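Local coordinates for putative exported protein (Bordetella pertussis, PDB 2DVZ) that binds glutamate as a periplasmic solute receptor of the Bug family, probably for uptake into the cell, at residues 151-164 with 301-314. Sequence-based numbering, arbitrary orientation.
With GLU (glutamic acid), chain G.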
loop_
_atom_site.group_PDB
_atom_site.type_symbol
_atom_site.label_atom_id
_atom_site.label_comp_id
_atom_site.label_asym_id
_atom_site.label_seq_id
_atom_site.Cartn_x
_atom_site.Cartn_y
_atom_site.Cartn_z
ATOM N N THR A 151 -1.247 3.147 12.459
ATOM C CA THR A 151 -0.147 3.818 13.137
ATOM C C THR A 151 1.263 3.445 12.692
ATOM O O THR A 151 2.165 4.311 12.707
ATOM C CB THR A 151 -0.256 3.672 14.663
ATOM O OG1 THR A 151 -1.455 4.337 15.083
ATOM C CG2 THR A 151 0.982 4.281 15.378
ATOM N N CYS A 152 1.486 2.191 12.330
ATOM C CA CYS A 152 2.835 1.783 11.956
ATOM C C CYS A 152 2.950 1.485 10.455
ATOM O O CYS A 152 3.891 0.813 10.000
ATOM C CB CYS A 152 3.286 0.595 12.832
ATOM S SG CYS A 152 3.685 1.111 14.553
ATOM N N GLY A 153 1.991 2.017 9.699
ATOM C CA GLY A 153 1.882 1.775 8.288
ATOM C C GLY A 153 2.515 2.867 7.462
ATOM O O GLY A 153 2.834 3.950 7.979
ATOM N N VAL A 154 2.669 2.578 6.157
ATOM C CA VAL A 154 3.259 3.526 5.223
ATOM C C VAL A 154 2.521 4.859 5.060
ATOM O O VAL A 154 3.136 5.861 4.728
ATOM C CB VAL A 154 3.569 2.864 3.824
ATOM C CG1 VAL A 154 2.333 2.559 3.091
ATOM C CG2 VAL A 154 4.465 3.774 3.004
ATOM N N LEU A 155 1.215 4.888 5.282
ATOM C CA LEU A 155 0.469 6.112 5.063
ATOM C C LEU A 155 0.583 7.062 6.260
ATOM O O LEU A 155 0.545 8.259 6.066
ATOM C CB LEU A 155 -0.989 5.800 4.652
ATOM C CG LEU A 155 -1.053 4.906 3.390
ATOM C CD1 LEU A 155 -2.423 4.368 3.191
ATOM C CD2 LEU A 155 -0.561 5.665 2.140
ATOM N N HIS A 156 0.751 6.521 7.479
ATOM C CA HIS A 156 1.126 7.319 8.650
ATOM C C HIS A 156 2.528 7.902 8.440
ATOM O O HIS A 156 2.770 9.066 8.683
ATOM C CB HIS A 156 1.051 6.497 9.978
ATOM C CG HIS A 156 1.386 7.309 11.215
ATOM N ND1 HIS A 156 1.886 6.748 12.376
ATOM C CD2 HIS A 156 1.326 8.646 11.449
ATOM C CE1 HIS A 156 2.102 7.697 13.270
ATOM N NE2 HIS A 156 1.768 8.856 12.743
ATOM N N LEU A 157 3.466 7.092 7.987
ATOM C CA LEU A 157 4.795 7.612 7.668
ATOM C C LEU A 157 4.748 8.656 6.528
ATOM O O LEU A 157 5.425 9.677 6.586
ATOM C CB LEU A 157 5.764 6.453 7.348
ATOM C CG LEU A 157 7.216 6.900 7.119
ATOM C CD1 LEU A 157 7.803 7.575 8.414
ATOM C CD2 LEU A 157 8.055 5.734 6.671
HETATM N N MSE A 158 3.928 8.402 5.516
HETATM C CA MSE A 158 3.662 9.371 4.450
HETATM C C MSE A 158 3.214 10.706 5.005
HETATM O O MSE A 158 3.834 11.705 4.717
HETATM C CB MSE A 158 2.635 8.809 3.465
HETATM C CG MSE A 158 2.630 9.526 2.175
HETATM SE SE MSE A 158 1.164 9.032 1.028
HETATM C CE MSE A 158 1.419 10.465 -0.347
ATOM N N GLY A 159 2.173 10.711 5.851
ATOM C CA GLY A 159 1.676 11.928 6.471
ATOM C C GLY A 159 2.720 12.703 7.268
ATOM O O GLY A 159 2.754 13.923 7.225
ATOM N N GLU A 160 3.568 11.967 7.989
ATOM C CA GLU A 160 4.562 12.532 8.871
ATOM C C GLU A 160 5.727 13.075 8.093
ATOM O O GLU A 160 6.292 14.110 8.443
ATOM C CB GLU A 160 5.031 11.469 9.878
ATOM C CG GLU A 160 3.984 11.144 11.007
ATOM C CD GLU A 160 3.375 12.403 11.665
ATOM O OE1 GLU A 160 4.125 13.228 12.238
ATOM O OE2 GLU A 160 2.130 12.569 11.606
ATOM N N SER A 161 6.101 12.347 7.044
ATOM C CA SER A 161 7.070 12.838 6.040
ATOM C C SER A 161 6.637 14.131 5.342
ATOM O O SER A 161 7.462 15.037 5.129
ATOM C CB SER A 161 7.331 11.751 4.991
ATOM O OG SER A 161 8.171 10.787 5.596
ATOM N N PHE A 162 5.353 14.190 4.986
ATOM C CA PHE A 162 4.762 15.358 4.382
ATOM C C PHE A 162 4.872 16.591 5.294
ATOM O O PHE A 162 5.269 17.691 4.870
ATOM C CB PHE A 162 3.294 15.024 4.079
ATOM C CG PHE A 162 2.517 16.160 3.492
ATOM C CD1 PHE A 162 2.370 16.265 2.117
ATOM C CD2 PHE A 162 1.955 17.142 4.308
ATOM C CE1 PHE A 162 1.670 17.296 1.565
ATOM C CE2 PHE A 162 1.240 18.195 3.755
ATOM C CZ PHE A 162 1.088 18.268 2.374
ATOM N N LYS A 163 4.466 16.396 6.548
ATOM C CA LYS A 163 4.533 17.413 7.589
ATOM C C LYS A 163 5.956 17.967 7.718
ATOM O O LYS A 163 6.161 19.173 7.706
ATOM C CB LYS A 163 4.056 16.811 8.925
ATOM C CG LYS A 163 2.581 16.654 8.953
ATOM C CD LYS A 163 2.080 15.794 10.086
ATOM C CE LYS A 163 2.418 16.368 11.440
ATOM N NZ LYS A 163 1.744 15.494 12.457
HETATM N N MSE A 164 6.929 17.071 7.816
HETATM C CA MSE A 164 8.311 17.463 7.987
HETATM C C MSE A 164 8.877 18.257 6.790
HETATM O O MSE A 164 9.613 19.244 6.955
HETATM C CB MSE A 164 9.132 16.186 8.269
HETATM C CG MSE A 164 10.625 16.405 8.598
HETATM SE SE MSE A 164 10.838 17.485 10.233
HETATM C CE MSE A 164 10.267 16.154 11.593
ATOM N N TRP A 301 15.090 1.999 3.663
ATOM C CA TRP A 301 14.624 3.368 3.600
ATOM C C TRP A 301 13.771 3.744 4.857
ATOM O O TRP A 301 13.985 4.799 5.435
ATOM C CB TRP A 301 13.895 3.598 2.283
ATOM C CG TRP A 301 13.010 4.779 2.296
ATOM C CD1 TRP A 301 13.364 6.083 2.018
ATOM C CD2 TRP A 301 11.610 4.798 2.598
ATOM N NE1 TRP A 301 12.271 6.900 2.137
ATOM C CE2 TRP A 301 11.178 6.144 2.483
ATOM C CE3 TRP A 301 10.677 3.810 2.957
ATOM C CZ2 TRP A 301 9.838 6.537 2.729
ATOM C CZ3 TRP A 301 9.344 4.197 3.208
ATOM C CH2 TRP A 301 8.944 5.550 3.091
ATOM N N ALA A 302 12.861 2.865 5.289
ATOM C CA ALA A 302 12.049 3.109 6.491
ATOM C C ALA A 302 12.882 3.244 7.793
ATOM O O ALA A 302 12.578 4.081 8.652
ATOM C CB ALA A 302 10.930 2.045 6.653
ATOM N N GLN A 303 13.927 2.420 7.920
ATOM C CA GLN A 303 14.888 2.539 9.016
ATOM C C GLN A 303 15.522 3.919 8.940
ATOM O O GLN A 303 15.545 4.640 9.934
ATOM C CB GLN A 303 15.992 1.473 8.928
ATOM C CG GLN A 303 15.533 0.037 8.982
ATOM C CD GLN A 303 15.221 -0.431 10.397
ATOM O OE1 GLN A 303 16.091 -0.338 11.275
ATOM N NE2 GLN A 303 13.983 -0.945 10.632
ATOM N N ASP A 304 16.027 4.289 7.763
ATOM C CA ASP A 304 16.621 5.608 7.566
ATOM C C ASP A 304 15.659 6.716 8.030
ATOM O O ASP A 304 15.925 7.356 9.052
ATOM C CB ASP A 304 17.031 5.808 6.104
ATOM C CG ASP A 304 17.698 7.165 5.852
ATOM O OD1 ASP A 304 18.846 7.363 6.357
ATOM O OD2 ASP A 304 17.083 8.008 5.126
ATOM N N VAL A 305 14.547 6.894 7.301
ATOM C CA VAL A 305 13.472 7.864 7.603
ATOM C C VAL A 305 13.042 8.006 9.069
ATOM O O VAL A 305 13.012 9.108 9.592
ATOM C CB VAL A 305 12.182 7.572 6.769
ATOM C CG1 VAL A 305 11.050 8.504 7.189
ATOM C CG2 VAL A 305 12.447 7.735 5.296
ATOM N N VAL A 306 12.689 6.896 9.714
ATOM C CA VAL A 306 12.180 6.894 11.091
ATOM C C VAL A 306 13.280 7.196 12.118
ATOM O O VAL A 306 13.119 8.084 12.981
ATOM C CB VAL A 306 11.484 5.539 11.425
ATOM C CG1 VAL A 306 11.064 5.467 12.875
ATOM C CG2 VAL A 306 10.279 5.323 10.523
ATOM N N LYS A 307 14.398 6.473 12.003
ATOM C CA LYS A 307 15.474 6.459 13.022
ATOM C C LYS A 307 16.426 7.660 12.888
ATOM O O LYS A 307 16.489 8.512 13.790
ATOM C CB LYS A 307 16.228 5.114 13.023
ATOM C CG LYS A 307 15.499 3.965 13.759
ATOM C CD LYS A 307 14.400 3.269 12.923
ATOM C CE LYS A 307 13.892 1.957 13.590
ATOM N NZ LYS A 307 14.900 0.821 13.698
ATOM N N LYS A 308 17.155 7.734 11.775
ATOM C CA LYS A 308 17.733 9.006 11.319
ATOM C C LYS A 308 16.578 9.876 10.791
ATOM O O LYS A 308 15.481 9.364 10.606
ATOM C CB LYS A 308 18.802 8.748 10.244
ATOM C CG LYS A 308 19.916 7.771 10.708
ATOM C CD LYS A 308 20.357 8.039 12.179
ATOM C CE LYS A 308 21.177 6.895 12.770
ATOM N NZ LYS A 308 22.647 7.050 12.488
ATOM N N GLN A 309 16.791 11.174 10.582
ATOM C CA GLN A 309 15.718 12.091 10.083
ATOM C C GLN A 309 14.526 12.400 11.042
ATOM O O GLN A 309 13.678 13.249 10.724
ATOM C CB GLN A 309 15.219 11.669 8.685
ATOM C CG GLN A 309 16.369 11.330 7.704
ATOM C CD GLN A 309 15.922 11.122 6.251
ATOM O OE1 GLN A 309 14.721 11.167 5.923
ATOM N NE2 GLN A 309 16.904 10.895 5.369
ATOM N N ASN A 310 14.460 11.720 12.192
ATOM C CA ASN A 310 13.614 12.133 13.337
ATOM C C ASN A 310 12.119 12.239 13.010
ATOM O O ASN A 310 11.407 13.117 13.517
ATOM C CB ASN A 310 14.161 13.448 13.938
ATOM C CG ASN A 310 13.579 13.792 15.328
ATOM O OD1 ASN A 310 13.655 12.998 16.283
ATOM N ND2 ASN A 310 13.035 15.015 15.446
ATOM N N ILE A 311 11.641 11.331 12.163
ATOM C CA ILE A 311 10.208 11.268 11.853
ATOM C C ILE A 311 9.492 10.235 12.721
ATOM O O ILE A 311 9.456 9.056 12.385
ATOM C CB ILE A 311 9.937 11.075 10.323
ATOM C CG1 ILE A 311 10.395 12.326 9.554
ATOM C CG2 ILE A 311 8.450 10.848 10.075
ATOM C CD1 ILE A 311 10.636 12.132 8.081
ATOM N N LYS A 312 8.919 10.711 13.831
ATOM C CA LYS A 312 8.256 9.881 14.858
ATOM C C LYS A 312 6.895 9.286 14.462
ATOM O O LYS A 312 5.988 10.015 14.054
ATOM C CB LYS A 312 8.059 10.677 16.148
ATOM C CG LYS A 312 9.241 11.503 16.584
ATOM C CD LYS A 312 9.262 11.644 18.104
ATOM C CE LYS A 312 9.796 13.010 18.556
ATOM N NZ LYS A 312 11.132 13.347 17.988
ATOM N N LEU A 313 6.749 7.974 14.633
ATOM C CA LEU A 313 5.489 7.292 14.346
ATOM C C LEU A 313 4.641 7.005 15.582
ATOM O O LEU A 313 3.420 7.080 15.536
ATOM C CB LEU A 313 5.712 6.026 13.530
ATOM C CG LEU A 313 6.251 6.187 12.104
ATOM C CD1 LEU A 313 6.274 4.822 11.472
ATOM C CD2 LEU A 313 5.416 7.134 11.270
ATOM N N ASP A 314 5.280 6.652 16.689
ATOM C CA ASP A 314 4.575 6.650 17.991
ATOM C C ASP A 314 5.348 7.371 19.114
ATOM O O ASP A 314 6.324 8.100 18.839
ATOM C CB ASP A 314 4.057 5.239 18.393
ATOM C CG ASP A 314 5.158 4.168 18.439
ATOM O OD1 ASP A 314 6.312 4.475 18.855
ATOM O OD2 ASP A 314 4.845 2.997 18.088
ATOM O OXT ASP A 314 5.018 7.254 20.301
HETATM N N GLU G . -1.241 1.243 3.849
HETATM C CA GLU G . -1.207 -0.074 3.185
HETATM C C GLU G . 0.039 -0.250 2.332
HETATM O O GLU G . 0.026 -0.396 1.105
HETATM C CB GLU G . -2.505 -0.335 2.428
HETATM C CG GLU G . -3.746 0.054 3.252
HETATM C CD GLU G . -4.968 -0.761 2.945
HETATM O OE1 GLU G . -4.844 -1.665 2.091
HETATM O OE2 GLU G . -6.059 -0.526 3.576
HETATM O OXT GLU G . 1.137 -0.306 2.909
#
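L157 puts its two methyl groups among the side chains of residues 301-313. CD1 meets V305 CG1 tip to tip at 3.6 Å, and I311 CG2, lying 3.7 Å from the same CD1, belongs to a side chain that crosses the leucine at about a right angle. CD2 approaches W301 CH2 obliquely. CG stands anti to the backbone N (chi1 -175°), which carries the fork away from helix 154-164 and over to these partners; a branched leucine suits a place that must serve two groups of neighbours. Toward the helix's N-terminal end lies L313. Its CD2 sits over one face of the H156 ring, 3.9 Å from the centroid and 18° off the normal, a CH-pi contact for which a flat ring suits, and also touches L157 CA. Toward the far end, beta-branched I311 serves two sides: CG2 packs on the aliphatic CB of E160 at 3.5 Å, and CD1 reaches S161 OG. Selenomethionine M164 rests its CG near I311 CG1.

The two helices, with segment axes 11.7 Å apart and inclined at 48°, meet through the long side chain of L157; the C-terminal tail, folding back after the end of helix 288-307, packs I311 and L313 in beside it. This is the periplasmic binding protein fold, two lobes around a solute cleft, and the N-terminal turn of helix 154-164 brings V154 and L155 to the bound glutamate, V154 CG1 lying 3.1 Å from its OXT.

Further out, H156 ND1 points straight at T151 O, though the modelled bond is doubtfully short, and the ring stacks on H172. E160 joins an aliphatic stem to a charged end: OE2 forms a salt bridge with K163 NZ through its syn lone pair and a hydrogen bond with Y146 OH, which together would be expected to balance much of the charge. C152 ties the preceding loop to helix 84-93 through its disulfide with C93, and L313 touches that same C93.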